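Local coordinates for protein NADPH-dependent aldehyde reductase YqhD (Escherichia coli, PDB 4QGS) that reduces a broad range of short-chain aldehydes to the corresponding alcohols with NADPH, as a zinc-dependent member of the iron-containing alcohol dehydrogenase family, at residues 189-192 and 193-196; 239-242 and 243-247; 247-250 and 251-255; 255-258 and 259-262. All coordinates share one frame; numbering follows the deposited sequence.

Contact 1. Residues 189-192 and 193-196; sequences VYTY and TLPP
Leu194 lays the end of its side chain along Thr191, with CD1 resting 3.7 Å from Thr191 CB and CG 3.4 Å from Thr191 O. Its CG is anti to its own carbonyl carbon (chi1 -64°), which turns the isobutyl group back over the residue three places earlier. The backbone closes the same gap: residues 191-194 form a type I beta turn in which Leu194 N donates to Thr191 O at 3.2 Å, the N-H well aligned at 159° although it comes in from above the carbonyl plane. An alanine here would keep that backbone bond but would probably open a gap beside Thr191 CB and lose the touch on Leu150.

Two waters complete the link. One gives a proton to Tyr190 O and is 2.8 Å from Thr193 OG1, joined to it by a hydrogen bond; the other spans Tyr192 O and Leu194 O. The ring of Tyr192 folds back over Val189 CA, which sits 3.6 Å above the centre of one face.

The loop leads from strand 183-186 to helix 196-211, with Pro195 at the N-cap position. Tyr190, whose OH is bonded to Gln60, and Thr193 both belong to the NADP(+) site. Turn and water bridge probably help hold these two residues in place relative to each other, consistent with a polar turn shaping this side of the cofactor site.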
ATOM      1  N   VAL A 189      -1.238  -1.689 -18.825  1.00 18.18           N
ATOM      2  CA  VAL A 189      -2.499  -1.793 -19.575  1.00 19.12           C
ATOM      3  C   VAL A 189      -3.633  -2.328 -18.699  1.00 15.72           C
ATOM      4  O   VAL A 189      -4.794  -1.926 -18.857  1.00 18.60           O
ATOM      5  CB  VAL A 189      -2.339  -2.685 -20.822  1.00 19.76           C
ATOM      6  CG1 VAL A 189      -3.717  -2.949 -21.491  1.00 20.14           C
ATOM      7  CG2 VAL A 189      -1.364  -2.043 -21.794  1.00 21.28           C
ATOM      8  N   TYR A 190      -3.307  -3.212 -17.755  1.00 16.71           N
ATOM      9  CA  TYR A 190      -4.316  -3.743 -16.845  1.00 17.67           C
ATOM     10  C   TYR A 190      -4.880  -2.658 -15.918  1.00 20.11           C
ATOM     11  O   TYR A 190      -5.917  -2.869 -15.304  1.00 22.21           O
ATOM     12  CB  TYR A 190      -3.765  -4.884 -15.986  1.00 19.55           C
ATOM     13  CG  TYR A 190      -3.326  -6.120 -16.751  1.00 20.19           C
ATOM     14  CD1 TYR A 190      -3.736  -6.339 -18.063  1.00 20.94           C
ATOM     15  CD2 TYR A 190      -2.493  -7.069 -16.155  1.00 19.15           C
ATOM     16  CE1 TYR A 190      -3.335  -7.470 -18.761  1.00 22.90           C
ATOM     17  CE2 TYR A 190      -2.094  -8.209 -16.853  1.00 20.93           C
ATOM     18  CZ  TYR A 190      -2.514  -8.400 -18.147  1.00 22.44           C
ATOM     19  OH  TYR A 190      -2.114  -9.522 -18.847  1.00 24.78           O
ATOM     20  N   THR A 191      -4.207  -1.509 -15.812  1.00 16.43           N
ATOM     21  CA  THR A 191      -4.722  -0.438 -14.954  1.00 17.81           C
ATOM     22  C   THR A 191      -5.680   0.502 -15.696  1.00 19.47           C
ATOM     23  O   THR A 191      -6.312   1.344 -15.076  1.00 17.71           O
ATOM     24  CB  THR A 191      -3.585   0.420 -14.320  1.00 16.01           C
ATOM     25  OG1 THR A 191      -2.989   1.278 -15.300  1.00 19.39           O
ATOM     26  CG2 THR A 191      -2.514  -0.470 -13.719  1.00 19.62           C
ATOM     27  N   TYR A 192      -5.798   0.355 -17.014  1.00 17.87           N
ATOM     28  CA  TYR A 192      -6.666   1.249 -17.795  1.00 19.27           C
ATOM     29  C   TYR A 192      -8.119   1.234 -17.326  1.00 19.69           C
ATOM     30  O   TYR A 192      -8.827   2.236 -17.446  1.00 22.22           O
ATOM     31  CB  TYR A 192      -6.658   0.874 -19.276  1.00 20.04           C
ATOM     32  CG  TYR A 192      -5.376   1.103 -20.035  1.00 19.37           C
ATOM     33  CD1 TYR A 192      -4.227   1.614 -19.414  1.00 18.40           C
ATOM     34  CD2 TYR A 192      -5.309   0.803 -21.391  1.00 19.72           C
ATOM     35  CE1 TYR A 192      -3.052   1.801 -20.136  1.00 22.04           C
ATOM     36  CE2 TYR A 192      -4.154   0.993 -22.108  1.00 20.94           C
ATOM     37  CZ  TYR A 192      -3.024   1.495 -21.486  1.00 22.18           C
ATOM     38  OH  TYR A 192      -1.887   1.670 -22.240  1.00 22.56           O
ATOM     39  N   THR A 193      -8.569   0.090 -16.820  1.00 17.76           N
ATOM     40  CA  THR A 193      -9.980  -0.081 -16.462  1.00 24.63           C
ATOM     41  C   THR A 193     -10.330   0.416 -15.050  1.00 24.53           C
ATOM     42  O   THR A 193     -11.507   0.460 -14.675  1.00 24.37           O
ATOM     43  CB  THR A 193     -10.398  -1.565 -16.580  1.00 22.13           C
ATOM     44  OG1 THR A 193      -9.542  -2.368 -15.753  1.00 28.94           O
ATOM     45  CG2 THR A 193     -10.296  -2.029 -18.016  1.00 31.30           C
ATOM     46  N   LEU A 194      -9.329   0.797 -14.265  1.00 20.81           N
ATOM     47  CA  LEU A 194      -9.595   1.314 -12.926  1.00 19.67           C
ATOM     48  C   LEU A 194     -10.474   2.565 -12.953  1.00 17.78           C
ATOM     49  O   LEU A 194     -10.209   3.503 -13.705  1.00 17.08           O
ATOM     50  CB  LEU A 194      -8.287   1.639 -12.207  1.00 21.14           C
ATOM     51  CG  LEU A 194      -7.376   0.448 -11.942  1.00 26.10           C
ATOM     52  CD1 LEU A 194      -5.986   0.920 -11.530  1.00 24.80           C
ATOM     53  CD2 LEU A 194      -7.992  -0.408 -10.848  1.00 29.91           C
ATOM     54  N   PRO A 195     -11.523   2.588 -12.120  1.00 18.45           N
ATOM     55  CA  PRO A 195     -12.316   3.817 -12.048  1.00 20.07           C
ATOM     56  C   PRO A 195     -11.480   4.982 -11.539  1.00 16.44           C
ATOM     57  O   PRO A 195     -10.494   4.765 -10.806  1.00 17.44           O
ATOM     58  CB  PRO A 195     -13.442   3.466 -11.052  1.00 21.49           C
ATOM     59  CG  PRO A 195     -13.491   1.979 -11.030  1.00 28.06           C
ATOM     60  CD  PRO A 195     -12.075   1.514 -11.284  1.00 19.64           C
ATOM     61  N   PRO A 196     -11.861   6.210 -11.916  1.00 17.12           N
ATOM     62  CA  PRO A 196     -11.125   7.421 -11.537  1.00 19.46           C
ATOM     63  C   PRO A 196     -10.898   7.490 -10.028  1.00 17.32           C
ATOM     64  O   PRO A 196      -9.817   7.890  -9.598  1.00 18.24           O
ATOM     65  CB  PRO A 196     -12.041   8.551 -12.023  1.00 22.21           C
ATOM     66  CG  PRO A 196     -12.794   7.945 -13.176  1.00 23.55           C
ATOM     67  CD  PRO A 196     -13.017   6.509 -12.788  1.00 20.75           C
TER
HETATM   68  O   HOH W   1      -7.916  -4.677 -15.833  1.00 26.75           O
HETATM   69  O   HOH W   2      -8.318   4.104 -15.537  1.00 17.18           O

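Contact 2. Residues 239-242 and 243-247; sequences GPKA and LKEPE
Gly239 touches the following turn lightly, its O lying 3.7 Å from Leu243 N. Pro240 does more, because its carbonyl oxygen accepts twice: from Lys244 N at 3.3 Å, in the carbonyl plane, and from Leu243 N, which stands above that plane and makes a more bent bond (136°). The extended chain of Lys244 then runs back alongside the same oxygen, CG approaching to 3.7 Å.

At Lys241 the backbone O receives Glu245 N at 2.7 Å, and Glu245 CB packs against that oxygen as well. The two charged ends do not meet, Lys241 NZ and Glu245 OE2 being 6.0 Å apart; the lysine makes a salt bridge with Asp238 and the carboxylate bonds to Asn248. Ala242 closes the series. Its O is approached by Pro246 CA in a CA-H...O contact of 3.4 Å, while its methyl group faces Val251, Arg252 and Val199 of the neighbouring helices.

Here helix 222-244 ends: Glu245 is the first residue to leave helical angles, and Pro246, lacking an N-H, cannot carry the bonding pattern on. A weak C-H donor therefore comes up to the carbonyl of Ala242, and the chain turns off toward helix 249-262.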
ATOM      1  N   GLY A 239       0.492  11.824 -12.468  1.00 18.06           N
ATOM      2  CA  GLY A 239      -0.697  11.411 -11.738  1.00 18.96           C
ATOM      3  C   GLY A 239      -1.975  12.045 -12.266  1.00 18.63           C
ATOM      4  O   GLY A 239      -2.937  11.336 -12.549  1.00 17.86           O
ATOM      5  N   PRO A 240      -1.990  13.382 -12.416  1.00 18.64           N
ATOM      6  CA  PRO A 240      -3.195  14.010 -12.977  1.00 18.31           C
ATOM      7  C   PRO A 240      -3.480  13.547 -14.400  1.00 19.76           C
ATOM      8  O   PRO A 240      -4.645  13.447 -14.789  1.00 19.08           O
ATOM      9  CB  PRO A 240      -2.854  15.502 -12.952  1.00 17.03           C
ATOM     10  CG  PRO A 240      -1.862  15.641 -11.844  1.00 18.89           C
ATOM     11  CD  PRO A 240      -1.016  14.392 -11.969  1.00 19.26           C
ATOM     12  N   LYS A 241      -2.434  13.263 -15.169  1.00 18.57           N
ATOM     13  CA  LYS A 241      -2.626  12.798 -16.536  1.00 20.00           C
ATOM     14  C   LYS A 241      -3.283  11.417 -16.591  1.00 21.21           C
ATOM     15  O   LYS A 241      -3.944  11.083 -17.570  1.00 20.72           O
ATOM     16  CB  LYS A 241      -1.296  12.746 -17.277  1.00 17.80           C
ATOM     17  CG  LYS A 241      -0.603  14.075 -17.391  1.00 22.18           C
ATOM     18  CD  LYS A 241       0.714  13.886 -18.147  1.00 22.95           C
ATOM     19  CE  LYS A 241       1.602  15.104 -18.076  1.00 28.85           C
ATOM     20  NZ  LYS A 241       2.958  14.773 -18.613  1.00 31.89           N
ATOM     21  N   ALA A 242      -3.081  10.605 -15.555  1.00 17.53           N
ATOM     22  CA  ALA A 242      -3.630   9.252 -15.560  1.00 15.79           C
ATOM     23  C   ALA A 242      -5.157   9.324 -15.509  1.00 20.15           C
ATOM     24  O   ALA A 242      -5.851   8.431 -15.993  1.00 20.05           O
ATOM     25  CB  ALA A 242      -3.075   8.432 -14.397  1.00 19.89           C
ATOM     26  N   LEU A 243      -5.658  10.410 -14.941  1.00 17.98           N
ATOM     27  CA  LEU A 243      -7.094  10.643 -14.872  1.00 19.20           C
ATOM     28  C   LEU A 243      -7.624  11.188 -16.201  1.00 22.65           C
ATOM     29  O   LEU A 243      -8.693  10.788 -16.671  1.00 24.61           O
ATOM     30  CB  LEU A 243      -7.412  11.605 -13.733  1.00 19.27           C
ATOM     31  CG  LEU A 243      -7.120  11.109 -12.317  1.00 18.87           C
ATOM     32  CD1 LEU A 243      -7.317  12.246 -11.324  1.00 22.69           C
ATOM     33  CD2 LEU A 243      -8.011   9.915 -11.952  1.00 19.11           C
ATOM     34  N   LYS A 244      -6.865  12.094 -16.808  1.00 19.31           N
ATOM     35  CA  LYS A 244      -7.275  12.764 -18.050  1.00 21.36           C
ATOM     36  C   LYS A 244      -7.085  11.873 -19.262  1.00 23.46           C
ATOM     37  O   LYS A 244      -7.833  11.962 -20.247  1.00 26.62           O
ATOM     38  CB  LYS A 244      -6.485  14.060 -18.248  1.00 22.47           C
ATOM     39  CG  LYS A 244      -6.811  15.143 -17.225  1.00 29.92           C
ATOM     40  CD  LYS A 244      -5.736  16.225 -17.189  1.00 38.11           C
ATOM     41  CE  LYS A 244      -5.895  17.112 -15.960  1.00 43.38           C
ATOM     42  NZ  LYS A 244      -4.735  18.016 -15.750  1.00 39.07           N
ATOM     43  N   GLU A 245      -6.077  11.017 -19.181  1.00 22.23           N
ATOM     44  CA  GLU A 245      -5.688  10.155 -20.287  1.00 23.71           C
ATOM     45  C   GLU A 245      -5.496   8.720 -19.813  1.00 20.03           C
ATOM     46  O   GLU A 245      -4.363   8.215 -19.786  1.00 21.51           O
ATOM     47  CB  GLU A 245      -4.397  10.656 -20.931  1.00 25.51           C
ATOM     48  CG  GLU A 245      -4.350  12.141 -21.265  1.00 27.77           C
ATOM     49  CD  GLU A 245      -2.999  12.533 -21.850  1.00 32.79           C
ATOM     50  OE1 GLU A 245      -2.626  11.946 -22.887  1.00 33.44           O
ATOM     51  OE2 GLU A 245      -2.296  13.395 -21.269  1.00 35.72           O
ATOM     52  N   PRO A 246      -6.597   8.050 -19.456  1.00 18.24           N
ATOM     53  CA  PRO A 246      -6.536   6.737 -18.807  1.00 17.91           C
ATOM     54  C   PRO A 246      -5.874   5.664 -19.648  1.00 21.85           C
ATOM     55  O   PRO A 246      -5.353   4.707 -19.076  1.00 19.98           O
ATOM     56  CB  PRO A 246      -8.013   6.387 -18.571  1.00 20.57           C
ATOM     57  CG  PRO A 246      -8.740   7.704 -18.641  1.00 30.77           C
ATOM     58  CD  PRO A 246      -7.989   8.483 -19.674  1.00 23.07           C
ATOM     59  N   GLU A 247      -5.894   5.804 -20.974  1.00 19.95           N
ATOM     60  CA  GLU A 247      -5.258   4.804 -21.840  1.00 21.37           C
ATOM     61  C   GLU A 247      -3.935   5.279 -22.473  1.00 22.70           C
ATOM     62  O   GLU A 247      -3.431   4.689 -23.444  1.00 22.66           O
ATOM     63  CB  GLU A 247      -6.260   4.366 -22.913  1.00 22.07           C
ATOM     64  CG  GLU A 247      -7.502   3.763 -22.267  1.00 22.59           C
ATOM     65  CD  GLU A 247      -8.411   3.038 -23.233  1.00 30.79           C
ATOM     66  OE1 GLU A 247      -9.350   2.369 -22.755  1.00 41.55           O
ATOM     67  OE2 GLU A 247      -8.191   3.136 -24.451  1.00 32.71           O
TER

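Contact 3. Residues 247-250 and 251-255; sequences ENYD and VRANV
The ring of Tyr249 carries the methyl group of Ala253 over one face, CB lying 3.8 Å above the plane and offset toward the rim, close to CE2. This is a CH-pi contact one helical turn apart. It depends on the tyrosine's CG being anti to the backbone N (chi1 178°), which swings the ring alongside the helix; the same ring also makes a cation-pi contact with Lys27.

The other flat group is the amide of Asn248, crossed at about a right angle by Val251, whose CG2 sits 3.5 Å from both CG and ND2. OD1 of this amide takes the N-H of Val251 at 3.2 Å. The bond is nearly straight at the hydrogen (170°), though the donor stands above the amide plane. ND2 is bonded to Glu245, so both ends of the amide are engaged, which should hold its rotation.

Asn248 is thus the N-cap of helix 249-262, and its backbone O adds a second tie, taking Arg252 N at 2.9 Å. The usual i to i+4 bonds follow, Ala253 N to Tyr249 O and Asn254 N to Asp250 O. Arg252 bends its chain at chi2 and chi3, with CG against Asn248 O, and its NH1 is bonded to Pro246 O. An asparagine side chain thereby supplies the acceptor that the first turn of a helix lacks, while the methyl group of Val251 packs on the capping amide and probably shields part of it.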
ATOM      1  N   GLU A 247      -5.894   5.804 -20.974  1.00 19.95           N
ATOM      2  CA  GLU A 247      -5.258   4.804 -21.840  1.00 21.37           C
ATOM      3  C   GLU A 247      -3.935   5.279 -22.473  1.00 22.70           C
ATOM      4  O   GLU A 247      -3.431   4.689 -23.444  1.00 22.66           O
ATOM      5  CB  GLU A 247      -6.260   4.366 -22.913  1.00 22.07           C
ATOM      6  CG  GLU A 247      -7.502   3.763 -22.267  1.00 22.59           C
ATOM      7  CD  GLU A 247      -8.411   3.038 -23.233  1.00 30.79           C
ATOM      8  OE1 GLU A 247      -9.350   2.369 -22.755  1.00 41.55           O
ATOM      9  OE2 GLU A 247      -8.191   3.136 -24.451  1.00 32.71           O
ATOM     10  N   ASN A 248      -3.360   6.340 -21.911  1.00 20.53           N
ATOM     11  CA  ASN A 248      -2.027   6.778 -22.305  1.00 19.05           C
ATOM     12  C   ASN A 248      -0.998   5.858 -21.645  1.00 20.43           C
ATOM     13  O   ASN A 248      -0.735   5.982 -20.450  1.00 18.81           O
ATOM     14  CB  ASN A 248      -1.803   8.251 -21.918  1.00 22.68           C
ATOM     15  CG  ASN A 248      -0.428   8.790 -22.335  1.00 26.07           C
ATOM     16  OD1 ASN A 248       0.567   8.080 -22.312  1.00 21.01           O
ATOM     17  ND2 ASN A 248      -0.378  10.071 -22.692  1.00 27.99           N
ATOM     18  N   TYR A 249      -0.424   4.943 -22.424  1.00 20.31           N
ATOM     19  CA  TYR A 249       0.470   3.937 -21.858  1.00 21.39           C
ATOM     20  C   TYR A 249       1.626   4.532 -21.056  1.00 21.70           C
ATOM     21  O   TYR A 249       1.894   4.078 -19.941  1.00 17.93           O
ATOM     22  CB  TYR A 249       1.050   3.017 -22.937  1.00 21.15           C
ATOM     23  CG  TYR A 249       2.000   2.028 -22.306  1.00 21.88           C
ATOM     24  CD1 TYR A 249       1.516   0.895 -21.677  1.00 21.61           C
ATOM     25  CD2 TYR A 249       3.371   2.255 -22.300  1.00 21.83           C
ATOM     26  CE1 TYR A 249       2.362   0.000 -21.073  1.00 21.30           C
ATOM     27  CE2 TYR A 249       4.237   1.367 -21.689  1.00 23.56           C
ATOM     28  CZ  TYR A 249       3.722   0.237 -21.078  1.00 20.75           C
ATOM     29  OH  TYR A 249       4.558  -0.664 -20.462  1.00 23.73           O
ATOM     30  N   ASP A 250       2.328   5.513 -21.630  1.00 19.48           N
ATOM     31  CA  ASP A 250       3.504   6.085 -20.971  1.00 21.53           C
ATOM     32  C   ASP A 250       3.129   6.674 -19.619  1.00 20.60           C
ATOM     33  O   ASP A 250       3.857   6.501 -18.624  1.00 17.92           O
ATOM     34  CB  ASP A 250       4.154   7.168 -21.842  1.00 23.14           C
ATOM     35  CG  ASP A 250       4.958   6.597 -22.999  1.00 32.50           C
ATOM     36  OD1 ASP A 250       5.205   5.372 -23.022  1.00 30.38           O
ATOM     37  OD2 ASP A 250       5.356   7.391 -23.883  1.00 31.15           O
ATOM     38  N   VAL A 251       1.994   7.368 -19.590  1.00 17.98           N
ATOM     39  CA  VAL A 251       1.476   7.959 -18.355  1.00 16.98           C
ATOM     40  C   VAL A 251       1.162   6.887 -17.328  1.00 17.66           C
ATOM     41  O   VAL A 251       1.627   6.967 -16.179  1.00 16.68           O
ATOM     42  CB  VAL A 251       0.213   8.806 -18.619  1.00 18.44           C
ATOM     43  CG1 VAL A 251      -0.533   9.092 -17.313  1.00 19.23           C
ATOM     44  CG2 VAL A 251       0.594  10.098 -19.305  1.00 20.67           C
ATOM     45  N   ARG A 252       0.395   5.875 -17.736  1.00 16.00           N
ATOM     46  CA  ARG A 252      -0.023   4.817 -16.803  1.00 16.60           C
ATOM     47  C   ARG A 252       1.171   3.987 -16.336  1.00 16.16           C
ATOM     48  O   ARG A 252       1.216   3.524 -15.194  1.00 16.79           O
ATOM     49  CB  ARG A 252      -1.081   3.912 -17.451  1.00 17.79           C
ATOM     50  CG  ARG A 252      -2.367   4.636 -17.864  1.00 15.88           C
ATOM     51  CD  ARG A 252      -2.924   5.549 -16.759  1.00 16.13           C
ATOM     52  NE  ARG A 252      -3.306   4.838 -15.544  1.00 15.19           N
ATOM     53  CZ  ARG A 252      -4.523   4.356 -15.310  1.00 17.94           C
ATOM     54  NH1 ARG A 252      -5.483   4.495 -16.224  1.00 15.91           N
ATOM     55  NH2 ARG A 252      -4.785   3.743 -14.165  1.00 16.51           N
ATOM     56  N   ALA A 253       2.146   3.826 -17.220  1.00 15.63           N
ATOM     57  CA  ALA A 253       3.380   3.121 -16.878  1.00 15.69           C
ATOM     58  C   ALA A 253       4.185   3.883 -15.825  1.00 14.84           C
ATOM     59  O   ALA A 253       4.651   3.304 -14.829  1.00 16.66           O
ATOM     60  CB  ALA A 253       4.234   2.888 -18.140  1.00 17.85           C
ATOM     61  N   ASN A 254       4.364   5.185 -16.039  1.00 14.91           N
ATOM     62  CA  ASN A 254       5.105   5.986 -15.067  1.00 16.24           C
ATOM     63  C   ASN A 254       4.412   5.983 -13.718  1.00 16.43           C
ATOM     64  O   ASN A 254       5.067   5.917 -12.682  1.00 15.61           O
ATOM     65  CB  ASN A 254       5.282   7.424 -15.554  1.00 15.82           C
ATOM     66  CG  ASN A 254       6.453   7.572 -16.499  1.00 19.37           C
ATOM     67  OD1 ASN A 254       7.542   7.068 -16.226  1.00 15.53           O
ATOM     68  ND2 ASN A 254       6.241   8.268 -17.608  1.00 19.85           N
ATOM     69  N   VAL A 255       3.082   6.048 -13.709  1.00 17.81           N
ATOM     70  CA  VAL A 255       2.392   6.085 -12.424  1.00 16.76           C
ATOM     71  C   VAL A 255       2.506   4.731 -11.715  1.00 16.40           C
ATOM     72  O   VAL A 255       2.776   4.669 -10.515  1.00 16.57           O
ATOM     73  CB  VAL A 255       0.915   6.503 -12.597  1.00 15.85           C
ATOM     74  CG1 VAL A 255       0.168   6.345 -11.276  1.00 19.62           C
ATOM     75  CG2 VAL A 255       0.866   7.933 -13.083  1.00 15.26           C
TER

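Contact 4. Residues 255-258 and 259-262; sequences VMWA and ATQA
Met256 O holds two hydrogen-bond donors from a single residue: Thr260 N at 3.0 Å and Thr260 OG1 at 2.8 Å, reaching it from opposite faces of the carbonyl plane. The hydroxyl is placed for this by chi1 of -64°, which sets OG1 beside the backbone N and turns CG2 toward the indole. A valine in its place would keep the backbone bond but would probably cost Met256 O its second donor. Val255 O, Trp257 O and Ala258 O each accept from the N-H four residues on, the bond from Ala259 N to Val255 O measuring 2.9 Å.

This is the C-terminal part of helix 249-262, in the family's metal-binding half. Its Ala259 and Ala262 lie against helix 196-211, which supplies the zinc ligands Asp205 and His209.

Packing involves the indole of Trp257. Gln261 NE2 lies 3.4 Å above one face, offset toward the rim over CZ2 and CH2, with amide and ring planes 62° apart; the bend at chi2 of Gln261 (-61°) brings the amide there. Thr260 CG2 approaches CZ3 at 3.8 Å, and Phe25 meets the indole from another part of the chain.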
ATOM      1  N   VAL A 255       3.082   6.048 -13.709  1.00 17.81           N
ATOM      2  CA  VAL A 255       2.392   6.085 -12.424  1.00 16.76           C
ATOM      3  C   VAL A 255       2.506   4.731 -11.715  1.00 16.40           C
ATOM      4  O   VAL A 255       2.776   4.669 -10.515  1.00 16.57           O
ATOM      5  CB  VAL A 255       0.915   6.503 -12.597  1.00 15.85           C
ATOM      6  CG1 VAL A 255       0.168   6.345 -11.276  1.00 19.62           C
ATOM      7  CG2 VAL A 255       0.866   7.933 -13.083  1.00 15.26           C
ATOM      8  N   MET A 256       2.367   3.649 -12.469  1.00 15.38           N
ATOM      9  CA  MET A 256       2.440   2.315 -11.888  1.00 13.91           C
ATOM     10  C   MET A 256       3.831   2.033 -11.308  1.00 15.85           C
ATOM     11  O   MET A 256       3.960   1.449 -10.227  1.00 16.65           O
ATOM     12  CB  MET A 256       2.096   1.252 -12.929  1.00 16.14           C
ATOM     13  CG  MET A 256       1.896  -0.134 -12.343  1.00 17.85           C
ATOM     14  SD  MET A 256       1.478  -1.333 -13.638  1.00 20.09           S
ATOM     15  CE  MET A 256       0.632  -2.577 -12.674  1.00 18.70           C
ATOM     16  N   TRP A 257       4.866   2.446 -12.032  1.00 16.81           N
ATOM     17  CA  TRP A 257       6.238   2.161 -11.608  1.00 14.59           C
ATOM     18  C   TRP A 257       6.625   3.062 -10.448  1.00 15.07           C
ATOM     19  O   TRP A 257       7.259   2.612  -9.489  1.00 16.80           O
ATOM     20  CB  TRP A 257       7.218   2.318 -12.782  1.00 16.21           C
ATOM     21  CG  TRP A 257       8.633   1.766 -12.530  1.00 15.82           C
ATOM     22  CD1 TRP A 257       9.817   2.363 -12.884  1.00 18.76           C
ATOM     23  CD2 TRP A 257       8.987   0.522 -11.900  1.00 15.48           C
ATOM     24  NE1 TRP A 257      10.884   1.567 -12.508  1.00 17.39           N
ATOM     25  CE2 TRP A 257      10.400   0.436 -11.901  1.00 18.25           C
ATOM     26  CE3 TRP A 257       8.253  -0.528 -11.329  1.00 19.20           C
ATOM     27  CZ2 TRP A 257      11.081  -0.655 -11.359  1.00 19.68           C
ATOM     28  CZ3 TRP A 257       8.932  -1.611 -10.800  1.00 19.05           C
ATOM     29  CH2 TRP A 257      10.339  -1.665 -10.821  1.00 19.91           C
ATOM     30  N   ALA A 258       6.222   4.327 -10.510  1.00 15.27           N
ATOM     31  CA  ALA A 258       6.430   5.227  -9.378  1.00 16.96           C
ATOM     32  C   ALA A 258       5.752   4.714  -8.107  1.00 17.12           C
ATOM     33  O   ALA A 258       6.354   4.729  -7.026  1.00 17.37           O
ATOM     34  CB  ALA A 258       5.933   6.638  -9.707  1.00 17.09           C
ATOM     35  N   ALA A 259       4.494   4.280  -8.229  1.00 15.85           N
ATOM     36  CA  ALA A 259       3.741   3.803  -7.080  1.00 17.14           C
ATOM     37  C   ALA A 259       4.391   2.550  -6.508  1.00 17.35           C
ATOM     38  O   ALA A 259       4.438   2.346  -5.292  1.00 19.95           O
ATOM     39  CB  ALA A 259       2.262   3.537  -7.483  1.00 16.28           C
ATOM     40  N   THR A 260       4.926   1.715  -7.390  1.00 16.33           N
ATOM     41  CA  THR A 260       5.606   0.516  -6.946  1.00 17.08           C
ATOM     42  C   THR A 260       6.824   0.878  -6.112  1.00 19.77           C
ATOM     43  O   THR A 260       7.073   0.255  -5.092  1.00 20.81           O
ATOM     44  CB  THR A 260       6.014  -0.370  -8.135  1.00 19.99           C
ATOM     45  OG1 THR A 260       4.826  -0.825  -8.792  1.00 21.66           O
ATOM     46  CG2 THR A 260       6.796  -1.578  -7.657  1.00 23.23           C
ATOM     47  N   GLN A 261       7.569   1.899  -6.522  1.00 16.11           N
ATOM     48  CA  GLN A 261       8.726   2.316  -5.726  1.00 18.75           C
ATOM     49  C   GLN A 261       8.293   2.941  -4.395  1.00 20.86           C
ATOM     50  O   GLN A 261       8.950   2.746  -3.376  1.00 22.36           O
ATOM     51  CB  GLN A 261       9.606   3.278  -6.527  1.00 18.29           C
ATOM     52  CG  GLN A 261      10.212   2.617  -7.759  1.00 16.65           C
ATOM     53  CD  GLN A 261      11.104   1.441  -7.370  1.00 21.25           C
ATOM     54  OE1 GLN A 261      11.941   1.563  -6.494  1.00 33.07           O
ATOM     55  NE2 GLN A 261      10.898   0.300  -8.006  1.00 34.91           N
ATOM     56  N   ALA A 262       7.173   3.661  -4.395  1.00 19.39           N
ATOM     57  CA  ALA A 262       6.672   4.273  -3.159  1.00 20.64           C
ATOM     58  C   ALA A 262       6.343   3.209  -2.109  1.00 30.29           C
ATOM     59  O   ALA A 262       6.478   3.440  -0.907  1.00 22.49           O
ATOM     60  CB  ALA A 262       5.441   5.138  -3.456  1.00 21.53           C
TER

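From the N terminus, contact 1 comes first, closing a tight turn between strand 183-186 and helix 196-211. Contact 2 then marks the end of helix 222-244, and contact 3 starts helix 249-262; they share Glu247, and contact 3 passes Val255 on to contact 4 farther along the same helix. None nests in or crosses another: the four follow in series. In space the loop of 189-196 returns to the later contacts, Tyr192 packing on Pro246 and Arg252, and Thr191 CG2 on Met256 CE. Arg252 also joins contacts 2 and 3 through Pro246 O. Together they tie the cofactor-binding strand-to-helix loop to two successive helices of the metal-binding half.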